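PDB 5U9C: dTDP-4-dehydrorhamnose Reductase from Yersinia enterocolitica, which probably catalyses the NADPH-dependent reduction of dTDP-4-dehydro-beta-L-rhamnose to dTDP-L-rhamnose, the last step in making this activated sugar. Local coordinates for residues 119-124 / 263-268; 151-156 / 212-217; 103-108 / 136-141. All blocks are in the same frame, centred on the assembly; numbering follows the deposited sequence.

Contact 1 (119-124 / 263-268); sequences NELDIP and ESIYMS
The carboxylate of Glu120 and the ring of Tyr266 are the flat groups here, their planes 40° apart where the two side chains run alongside in opposite senses. CG1 of Ile265 sits over the centre of one face of the Tyr266 ring, while Glu120 CB approaches CE2 obliquely at 3.8 Å. The Glu120 chain bends at chi2 (90°), which places CD beside Ser264. Both carboxylate oxygens bind the 263-268 loop on their syn sides: Ile265 N donates to Glu120 OE1 at 2.9 Å, and Ser264 OG to Glu120 OE2 at 2.5 Å. Ser264 OG also accepts from the backbone N of Tyr266 and Met267, an ST turn and ST motif that shape this loop. Glu120 belongs to a type I turn from Asn119 to Asp122, in which Asn119 OD1 also accepts from Leu121 N (an Asx turn). Leu121 CG meets Ile265 CD1 at 3.8 Å, and Leu121 packs on Tyr129 of the second subunit. A water joins Asn119 ND2 to Glu263 OE2, which also bonds His246 of a third subunit. The contact thus joins two loops, one following strand 117-118 and the other strand 261-262, beside strand 213-217, where Glu120 and Tyr266 both touch Leu215.

Contact 2 (151-156 / 212-217); sequences IIRAGW and TGTLHF
Arg153 and His216 are paired neighbours on adjacent parallel strands, and the arginine can be followed outward along the histidine. Its CB lies 3.8 Å from His216 CD2, and CG stays near the same ring carbon. CD comes within 3.6 Å of His216 NE2. The chain is extended from CG to NE (chi3 180°), bringing the guanidinium to the NE2 edge of the imidazole, the two planes 61° apart. There NH1 donates to His216 NE2 at 3.1 Å, within both planes to a few degrees and with an N-H...N angle of 162°. Thr214 CG2 lies over one guanidinium face, offset toward the rim and 3.8 Å from NH1. NH2 turns to a salt bridge with Glu138, and ND1 of the histidine is engaged by Glu263 O, which would favour an unprotonated NE2 as acceptor. Beneath these side chains the backbones bond in parallel register, from Ile151 N to Gly213 O through Leu215 N to Ile151 O and Arg153 N to Leu215 O, ending with Phe217 N to Arg153 O at 2.9 Å. On the other face of the sheet Ile152 CG2 packs against Phe217 CB at 3.7 Å. These are the last two strands of the Rossmann-type parallel sheet: 213-217 is its edge within the chain, and 149-154 bonds on its other side to strand 100-106. Helix 129-144 covers the face bearing Ile151 and Arg153, and helix 196-209 the face bearing Ile152, Leu215 and Phe217.

Contact 3 (103-108 / 136-141); sequences YLSSSN and IGESSV
Tyr103 CG stands anti to the backbone N (chi1 178°), and Glu138 CG lies anti to its own carbonyl carbon (chi1 -64°), torsions that start the ring and the acid chain on their way to a meeting at about a right angle. This is helix-on-sheet packing in the Rossmann-type fold: helix 129-144 lies over strand 100-106, the short segments 9.5 Å apart at their axes and roughly antiparallel, at 148°. The Tyr103 ring turns its edge to Glu138 CG, which lies in the ring plane 3.7 Å from CE2. The same CE2 of Tyr103 is 3.5 Å from Glu138 N, and beyond it Tyr103 OH lies 3.9 Å from Gly137 CA. Gly137, with no side chain, lets the ring come close to the helix backbone. One turn on, Val141 CG2 packs on Tyr103 CB at 4.0 Å. Beyond CG the Glu138 chain is extended, and its carboxylate reaches strand residue Ser105. Its OE1 forms a salt bridge with Arg142 as well as with Arg153, so this buried acid is probably held as a carboxylate. Ser105 OG donates to the anti lone pair of Glu138 OE2 at 2.6 Å.

How the contacts relate
Contact 2 stands between the other two and touches both. His216 N donates to Glu120 OE2 at 2.9 Å and His216 ND1 to Glu263 O at 2.8 Å, tying strand 213-217 to both loops of contact 1. Toward contact 3, Ser105 N and Ile152 O are 2.7 Å apart, and Arg153 NH2 meets Glu138 OE1 at 2.8 Å. A polar chain thus runs from Ser105 through Glu138 and Arg153 to the His216 side chain, whose backbone N in turn meets Glu120. Contacts 1 and 3 do not touch. The Thr214 side chain is about 4 Å from a bound citrate, probably from the crystallisation liquor. The side chains of Phe168 and Arg256, known to bind (R)-malate, absent from this chain, are about 12 Å from Gly155.

Contact 1 (119-124 / 263-268)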
loop_
_atom_site.group_PDB
_atom_site.type_symbol
_atom_site.label_atom_id
_atom_site.label_comp_id
_atom_site.label_asym_id
_atom_site.label_seq_id
_atom_site.Cartn_x
_atom_site.Cartn_y
_atom_site.Cartn_z
ATOM N N ASN D 119 -14.505 -10.603 -9.330
ATOM C CA ASN D 119 -15.578 -11.598 -9.357
ATOM C C ASN D 119 -16.171 -11.791 -7.942
ATOM O O ASN D 119 -15.735 -11.114 -6.982
ATOM C CB ASN D 119 -15.121 -12.905 -10.018
ATOM C CG ASN D 119 -14.059 -13.623 -9.233
ATOM O OD1 ASN D 119 -14.133 -13.728 -7.994
ATOM N ND2 ASN D 119 -13.073 -14.171 -9.950
ATOM N N GLU D 120 -17.163 -12.672 -7.816
ATOM C CA GLU D 120 -17.844 -12.895 -6.536
ATOM C C GLU D 120 -16.944 -13.432 -5.387
ATOM O O GLU D 120 -17.321 -13.332 -4.227
ATOM C CB GLU D 120 -19.105 -13.767 -6.691
ATOM C CG GLU D 120 -20.214 -13.199 -7.593
ATOM C CD GLU D 120 -20.094 -13.587 -9.075
ATOM O OE1 GLU D 120 -18.994 -13.956 -9.526
ATOM O OE2 GLU D 120 -21.113 -13.502 -9.801
ATOM N N LEU D 121 -15.765 -13.973 -5.704
ATOM C CA LEU D 121 -14.823 -14.413 -4.665
ATOM C C LEU D 121 -13.937 -13.276 -4.138
ATOM O O LEU D 121 -13.343 -13.406 -3.050
ATOM C CB LEU D 121 -13.929 -15.570 -5.133
ATOM C CG LEU D 121 -14.585 -16.930 -5.122
ATOM C CD1 LEU D 121 -13.618 -18.000 -5.638
ATOM C CD2 LEU D 121 -15.067 -17.284 -3.710
ATOM N N ASP D 122 -13.823 -12.184 -4.900
ATOM C CA ASP D 122 -13.007 -11.054 -4.466
ATOM C C ASP D 122 -13.656 -10.434 -3.225
ATOM O O ASP D 122 -14.868 -10.422 -3.106
ATOM C CB ASP D 122 -12.807 -10.071 -5.609
ATOM C CG ASP D 122 -11.774 -10.553 -6.590
ATOM O OD1 ASP D 122 -10.587 -10.556 -6.201
ATOM O OD2 ASP D 122 -12.113 -10.919 -7.743
ATOM N N ILE D 123 -12.851 -9.997 -2.267
ATOM C CA ILE D 123 -13.398 -9.447 -1.018
ATOM C C ILE D 123 -13.536 -7.942 -1.177
ATOM O O ILE D 123 -12.554 -7.272 -1.476
ATOM C CB ILE D 123 -12.512 -9.782 0.183
ATOM C CG1 ILE D 123 -12.210 -11.278 0.196
ATOM C CG2 ILE D 123 -13.194 -9.373 1.483
ATOM C CD1 ILE D 123 -11.234 -11.680 1.273
ATOM N N PRO D 124 -14.757 -7.408 -0.985
ATOM C CA PRO D 124 -14.998 -5.976 -1.188
ATOM C C PRO D 124 -14.108 -5.035 -0.366
ATOM O O PRO D 124 -13.882 -5.269 0.807
ATOM C CB PRO D 124 -16.471 -5.806 -0.802
ATOM C CG PRO D 124 -17.080 -7.141 -1.012
ATOM C CD PRO D 124 -16.007 -8.122 -0.622
ATOM N N GLU D 263 -16.959 -9.084 -13.093
ATOM C CA GLU D 263 -17.268 -10.260 -13.897
ATOM C C GLU D 263 -17.845 -11.316 -12.956
ATOM O O GLU D 263 -17.755 -11.179 -11.716
ATOM C CB GLU D 263 -16.049 -10.760 -14.677
ATOM C CG GLU D 263 -14.931 -11.322 -13.850
ATOM C CD GLU D 263 -13.648 -11.449 -14.656
ATOM O OE1 GLU D 263 -13.136 -10.431 -15.135
ATOM O OE2 GLU D 263 -13.132 -12.561 -14.779
ATOM N N SER D 264 -18.517 -12.310 -13.524
ATOM C CA SER D 264 -19.134 -13.353 -12.709
ATOM C C SER D 264 -18.527 -14.696 -12.968
ATOM O O SER D 264 -18.245 -15.056 -14.114
ATOM C CB SER D 264 -20.632 -13.450 -12.980
ATOM O OG SER D 264 -21.244 -14.451 -12.160
ATOM N N ILE D 265 -18.326 -15.437 -11.889
ATOM C CA ILE D 265 -17.893 -16.832 -11.985
ATOM C C ILE D 265 -19.072 -17.760 -11.714
ATOM O O ILE D 265 -18.918 -18.966 -11.778
ATOM C CB ILE D 265 -16.785 -17.163 -10.984
ATOM C CG1 ILE D 265 -17.195 -16.750 -9.559
ATOM C CG2 ILE D 265 -15.521 -16.443 -11.405
ATOM C CD1 ILE D 265 -16.267 -17.256 -8.468
ATOM N N TYR D 266 -20.243 -17.206 -11.386
ATOM C CA TYR D 266 -21.415 -18.033 -11.063
ATOM C C TYR D 266 -22.607 -17.942 -12.024
ATOM O O TYR D 266 -23.525 -18.741 -11.902
ATOM C CB TYR D 266 -21.931 -17.721 -9.632
ATOM C CG TYR D 266 -20.950 -17.989 -8.489
ATOM C CD1 TYR D 266 -20.151 -19.129 -8.474
ATOM C CD2 TYR D 266 -20.913 -17.165 -7.379
ATOM C CE1 TYR D 266 -19.287 -19.389 -7.428
ATOM C CE2 TYR D 266 -20.054 -17.418 -6.319
ATOM C CZ TYR D 266 -19.244 -18.533 -6.350
ATOM O OH TYR D 266 -18.386 -18.801 -5.321
HETATM N N MSE D 267 -22.609 -16.991 -12.953
HETATM C CA MSE D 267 -23.753 -16.840 -13.859
HETATM C C MSE D 267 -23.908 -18.034 -14.771
HETATM O O MSE D 267 -25.037 -18.435 -15.074
HETATM C CB MSE D 267 -23.657 -15.536 -14.638
HETATM C CG MSE D 267 -23.969 -14.353 -13.717
HETATM SE SE MSE D 267 -25.907 -14.114 -13.451
HETATM C CE MSE D 267 -26.236 -13.988 -15.376
ATOM N N SER D 268 -22.793 -18.639 -15.182
ATOM C CA SER D 268 -22.846 -19.802 -16.078
ATOM C C SER D 268 -23.514 -21.050 -15.483
ATOM O O SER D 268 -23.987 -21.889 -16.221
ATOM C CB SER D 268 -21.439 -20.153 -16.581
ATOM O OG SER D 268 -20.671 -20.751 -15.547
HETATM O O HOH W 1 -12.596 -14.164 -12.756
#

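Contact 2 (151-156 / 212-217)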
loop_
_atom_site.group_PDB
_atom_site.type_symbol
_atom_site.label_atom_id
_atom_site.label_comp_id
_atom_site.label_asym_id
_atom_site.label_seq_id
_atom_site.Cartn_x
_atom_site.Cartn_y
_atom_site.Cartn_z
ATOM N N ILE D 151 -28.373 -10.895 -3.609
ATOM C CA ILE D 151 -27.671 -9.624 -3.757
ATOM C C ILE D 151 -27.068 -9.635 -5.145
ATOM O O ILE D 151 -26.312 -10.566 -5.496
ATOM C CB ILE D 151 -26.575 -9.474 -2.698
ATOM C CG1 ILE D 151 -27.227 -9.269 -1.328
ATOM C CG2 ILE D 151 -25.647 -8.302 -3.035
ATOM C CD1 ILE D 151 -26.277 -9.463 -0.162
ATOM N N ILE D 152 -27.437 -8.643 -5.948
ATOM C CA ILE D 152 -26.928 -8.521 -7.307
ATOM C C ILE D 152 -26.129 -7.236 -7.413
ATOM O O ILE D 152 -26.635 -6.139 -7.114
ATOM C CB ILE D 152 -28.033 -8.471 -8.351
ATOM C CG1 ILE D 152 -28.959 -9.684 -8.223
ATOM C CG2 ILE D 152 -27.415 -8.389 -9.754
ATOM C CD1 ILE D 152 -30.117 -9.660 -9.202
ATOM N N ARG D 153 -24.892 -7.361 -7.852
ATOM C CA ARG D 153 -24.043 -6.201 -8.049
ATOM C C ARG D 153 -24.053 -5.856 -9.529
ATOM O O ARG D 153 -23.726 -6.688 -10.375
ATOM C CB ARG D 153 -22.617 -6.454 -7.556
ATOM C CG ARG D 153 -22.510 -6.832 -6.084
ATOM C CD ARG D 153 -21.058 -6.870 -5.620
ATOM N NE ARG D 153 -20.905 -7.218 -4.218
ATOM C CZ ARG D 153 -20.219 -8.246 -3.716
ATOM N NH1 ARG D 153 -19.517 -9.079 -4.489
ATOM N NH2 ARG D 153 -20.179 -8.402 -2.399
ATOM N N ALA D 154 -24.494 -4.636 -9.825
ATOM C CA ALA D 154 -24.517 -4.095 -11.185
ATOM C C ALA D 154 -23.390 -3.074 -11.308
ATOM O O ALA D 154 -22.956 -2.485 -10.318
ATOM C CB ALA D 154 -25.854 -3.418 -11.477
ATOM N N GLY D 155 -22.922 -2.883 -12.526
ATOM C CA GLY D 155 -21.866 -1.930 -12.821
ATOM C C GLY D 155 -22.495 -0.612 -13.262
ATOM O O GLY D 155 -23.426 -0.113 -12.619
ATOM N N TRP D 156 -21.987 -0.039 -14.350
ATOM C CA TRP D 156 -22.543 1.215 -14.885
ATOM C C TRP D 156 -23.866 0.912 -15.603
ATOM O O TRP D 156 -23.874 0.332 -16.700
ATOM C CB TRP D 156 -21.561 1.869 -15.845
ATOM C CG TRP D 156 -20.249 2.277 -15.205
ATOM C CD1 TRP D 156 -20.044 2.631 -13.902
ATOM C CD2 TRP D 156 -19.021 2.534 -15.886
ATOM N NE1 TRP D 156 -18.732 3.021 -13.718
ATOM C CE2 TRP D 156 -18.093 2.988 -14.928
ATOM C CE3 TRP D 156 -18.603 2.387 -17.200
ATOM C CZ2 TRP D 156 -16.777 3.298 -15.256
ATOM C CZ3 TRP D 156 -17.287 2.702 -17.524
ATOM C CH2 TRP D 156 -16.396 3.149 -16.560
ATOM N N THR D 212 -30.764 -17.629 -4.664
ATOM C CA THR D 212 -30.176 -16.975 -3.494
ATOM C C THR D 212 -28.657 -16.817 -3.579
ATOM O O THR D 212 -27.995 -17.514 -4.334
ATOM C CB THR D 212 -30.503 -17.735 -2.186
ATOM O OG1 THR D 212 -30.027 -19.074 -2.278
ATOM C CG2 THR D 212 -32.022 -17.764 -1.901
ATOM N N GLY D 213 -28.116 -15.907 -2.771
ATOM C CA GLY D 213 -26.668 -15.681 -2.729
ATOM C C GLY D 213 -26.265 -14.328 -3.291
ATOM O O GLY D 213 -27.039 -13.391 -3.231
ATOM N N THR D 214 -25.043 -14.240 -3.812
ATOM C CA THR D 214 -24.494 -12.994 -4.355
ATOM C C THR D 214 -24.040 -13.231 -5.793
ATOM O O THR D 214 -23.335 -14.212 -6.077
ATOM C CB THR D 214 -23.338 -12.459 -3.482
ATOM O OG1 THR D 214 -23.858 -12.032 -2.207
ATOM C CG2 THR D 214 -22.649 -11.236 -4.135
ATOM N N LEU D 215 -24.440 -12.335 -6.689
ATOM C CA LEU D 215 -24.074 -12.410 -8.097
ATOM C C LEU D 215 -23.653 -11.061 -8.640
ATOM O O LEU D 215 -24.081 -10.023 -8.153
ATOM C CB LEU D 215 -25.263 -12.885 -8.927
ATOM C CG LEU D 215 -25.681 -14.340 -8.828
ATOM C CD1 LEU D 215 -27.057 -14.536 -9.440
ATOM C CD2 LEU D 215 -24.643 -15.223 -9.514
ATOM N N HIS D 216 -22.795 -11.102 -9.646
ATOM C CA HIS D 216 -22.381 -9.927 -10.395
ATOM C C HIS D 216 -23.129 -10.035 -11.715
ATOM O O HIS D 216 -23.056 -11.069 -12.374
ATOM C CB HIS D 216 -20.891 -10.014 -10.675
ATOM C CG HIS D 216 -20.045 -9.741 -9.483
ATOM N ND1 HIS D 216 -18.678 -9.597 -9.567
ATOM C CD2 HIS D 216 -20.379 -9.462 -8.201
ATOM C CE1 HIS D 216 -18.197 -9.318 -8.369
ATOM N NE2 HIS D 216 -19.204 -9.244 -7.519
ATOM N N PHE D 217 -23.826 -8.973 -12.115
ATOM C CA PHE D 217 -24.574 -8.990 -13.365
ATOM C C PHE D 217 -24.118 -7.818 -14.238
ATOM O O PHE D 217 -24.467 -6.646 -13.990
ATOM C CB PHE D 217 -26.099 -8.967 -13.122
ATOM C CG PHE D 217 -26.909 -9.247 -14.377
ATOM C CD1 PHE D 217 -27.142 -8.241 -15.300
ATOM C CD2 PHE D 217 -27.403 -10.512 -14.646
ATOM C CE1 PHE D 217 -27.853 -8.482 -16.454
ATOM C CE2 PHE D 217 -28.127 -10.756 -15.805
ATOM C CZ PHE D 217 -28.353 -9.737 -16.707
#

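Contact 3 (103-108 / 136-141)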
loop_
_atom_site.group_PDB
_atom_site.type_symbol
_atom_site.label_atom_id
_atom_site.label_comp_id
_atom_site.label_asym_id
_atom_site.label_seq_id
_atom_site.Cartn_x
_atom_site.Cartn_y
_atom_site.Cartn_z
ATOM N N TYR D 103 -31.625 -7.462 -3.064
ATOM C CA TYR D 103 -30.949 -6.184 -2.827
ATOM C C TYR D 103 -30.063 -5.869 -4.021
ATOM O O TYR D 103 -29.205 -6.664 -4.389
ATOM C CB TYR D 103 -30.101 -6.235 -1.535
ATOM C CG TYR D 103 -29.303 -4.978 -1.215
ATOM C CD1 TYR D 103 -29.930 -3.737 -1.120
ATOM C CD2 TYR D 103 -27.941 -5.037 -0.904
ATOM C CE1 TYR D 103 -29.221 -2.587 -0.795
ATOM C CE2 TYR D 103 -27.225 -3.887 -0.570
ATOM C CZ TYR D 103 -27.878 -2.672 -0.509
ATOM O OH TYR D 103 -27.210 -1.531 -0.166
ATOM N N LEU D 104 -30.316 -4.729 -4.648
ATOM C CA LEU D 104 -29.504 -4.277 -5.765
ATOM C C LEU D 104 -28.279 -3.556 -5.199
ATOM O O LEU D 104 -28.407 -2.513 -4.568
ATOM C CB LEU D 104 -30.295 -3.324 -6.648
ATOM C CG LEU D 104 -29.527 -2.683 -7.815
ATOM C CD1 LEU D 104 -29.077 -3.757 -8.800
ATOM C CD2 LEU D 104 -30.398 -1.644 -8.492
ATOM N N SER D 105 -27.100 -4.124 -5.415
ATOM C CA SER D 105 -25.844 -3.511 -4.936
ATOM C C SER D 105 -25.025 -3.000 -6.124
ATOM O O SER D 105 -25.537 -2.922 -7.238
ATOM C CB SER D 105 -25.050 -4.458 -4.019
ATOM O OG SER D 105 -23.991 -3.747 -3.348
ATOM N N SER D 106 -23.750 -2.697 -5.891
ATOM C CA SER D 106 -22.919 -2.030 -6.892
ATOM C C SER D 106 -21.486 -2.516 -6.960
ATOM O O SER D 106 -20.900 -2.954 -5.973
ATOM C CB SER D 106 -22.885 -0.530 -6.525
ATOM O OG SER D 106 -21.944 0.223 -7.274
ATOM N N SER D 107 -20.928 -2.411 -8.153
ATOM C CA SER D 107 -19.532 -2.702 -8.381
ATOM C C SER D 107 -18.648 -1.769 -7.514
ATOM O O SER D 107 -17.487 -2.083 -7.282
ATOM C CB SER D 107 -19.198 -2.518 -9.872
ATOM O OG SER D 107 -19.472 -1.200 -10.318
ATOM N N ASN D 108 -19.204 -0.636 -7.040
ATOM C CA ASN D 108 -18.454 0.311 -6.183
ATOM C C ASN D 108 -18.076 -0.228 -4.816
ATOM O O ASN D 108 -17.429 0.478 -4.058
ATOM C CB ASN D 108 -19.193 1.645 -5.990
ATOM C CG ASN D 108 -18.751 2.705 -6.955
ATOM O OD1 ASN D 108 -19.466 3.031 -7.904
ATOM N ND2 ASN D 108 -17.550 3.263 -6.720
ATOM N N ILE D 136 -22.015 -2.095 3.499
ATOM C CA ILE D 136 -22.541 -2.403 4.825
ATOM C C ILE D 136 -24.045 -2.768 4.677
ATOM O O ILE D 136 -24.563 -3.610 5.422
ATOM C CB ILE D 136 -22.251 -1.283 5.852
ATOM C CG1 ILE D 136 -22.624 -1.726 7.281
ATOM C CG2 ILE D 136 -22.957 0.002 5.485
ATOM C CD1 ILE D 136 -21.750 -2.813 7.860
ATOM N N GLY D 137 -24.726 -2.183 3.680
ATOM C CA GLY D 137 -26.125 -2.538 3.416
ATOM C C GLY D 137 -26.167 -4.020 3.037
ATOM O O GLY D 137 -27.055 -4.766 3.508
ATOM N N GLU D 138 -25.204 -4.473 2.224
ATOM C CA GLU D 138 -25.129 -5.913 1.869
ATOM C C GLU D 138 -24.993 -6.779 3.116
ATOM O O GLU D 138 -25.678 -7.795 3.233
ATOM C CB GLU D 138 -23.957 -6.265 0.949
ATOM C CG GLU D 138 -23.942 -5.662 -0.454
ATOM C CD GLU D 138 -22.805 -6.227 -1.306
ATOM O OE1 GLU D 138 -22.132 -7.189 -0.857
ATOM O OE2 GLU D 138 -22.593 -5.732 -2.434
ATOM N N SER D 139 -24.114 -6.380 4.033
ATOM C CA SER D 139 -23.916 -7.128 5.276
ATOM C C SER D 139 -25.247 -7.279 6.013
ATOM O O SER D 139 -25.601 -8.389 6.442
ATOM C CB SER D 139 -22.903 -6.443 6.202
ATOM O OG SER D 139 -21.639 -6.282 5.587
ATOM N N SER D 140 -25.999 -6.174 6.109
ATOM C CA SER D 140 -27.295 -6.167 6.812
ATOM C C SER D 140 -28.249 -7.199 6.221
ATOM O O SER D 140 -28.965 -7.890 6.952
ATOM C CB SER D 140 -27.956 -4.790 6.718
ATOM O OG SER D 140 -27.262 -3.868 7.504
ATOM N N VAL D 141 -28.246 -7.296 4.899
ATOM C CA VAL D 141 -29.091 -8.231 4.174
ATOM C C VAL D 141 -28.664 -9.683 4.458
ATOM O O VAL D 141 -29.508 -10.513 4.840
ATOM C CB VAL D 141 -29.094 -7.916 2.671
ATOM C CG1 VAL D 141 -29.765 -9.025 1.865
ATOM C CG2 VAL D 141 -29.783 -6.576 2.421
#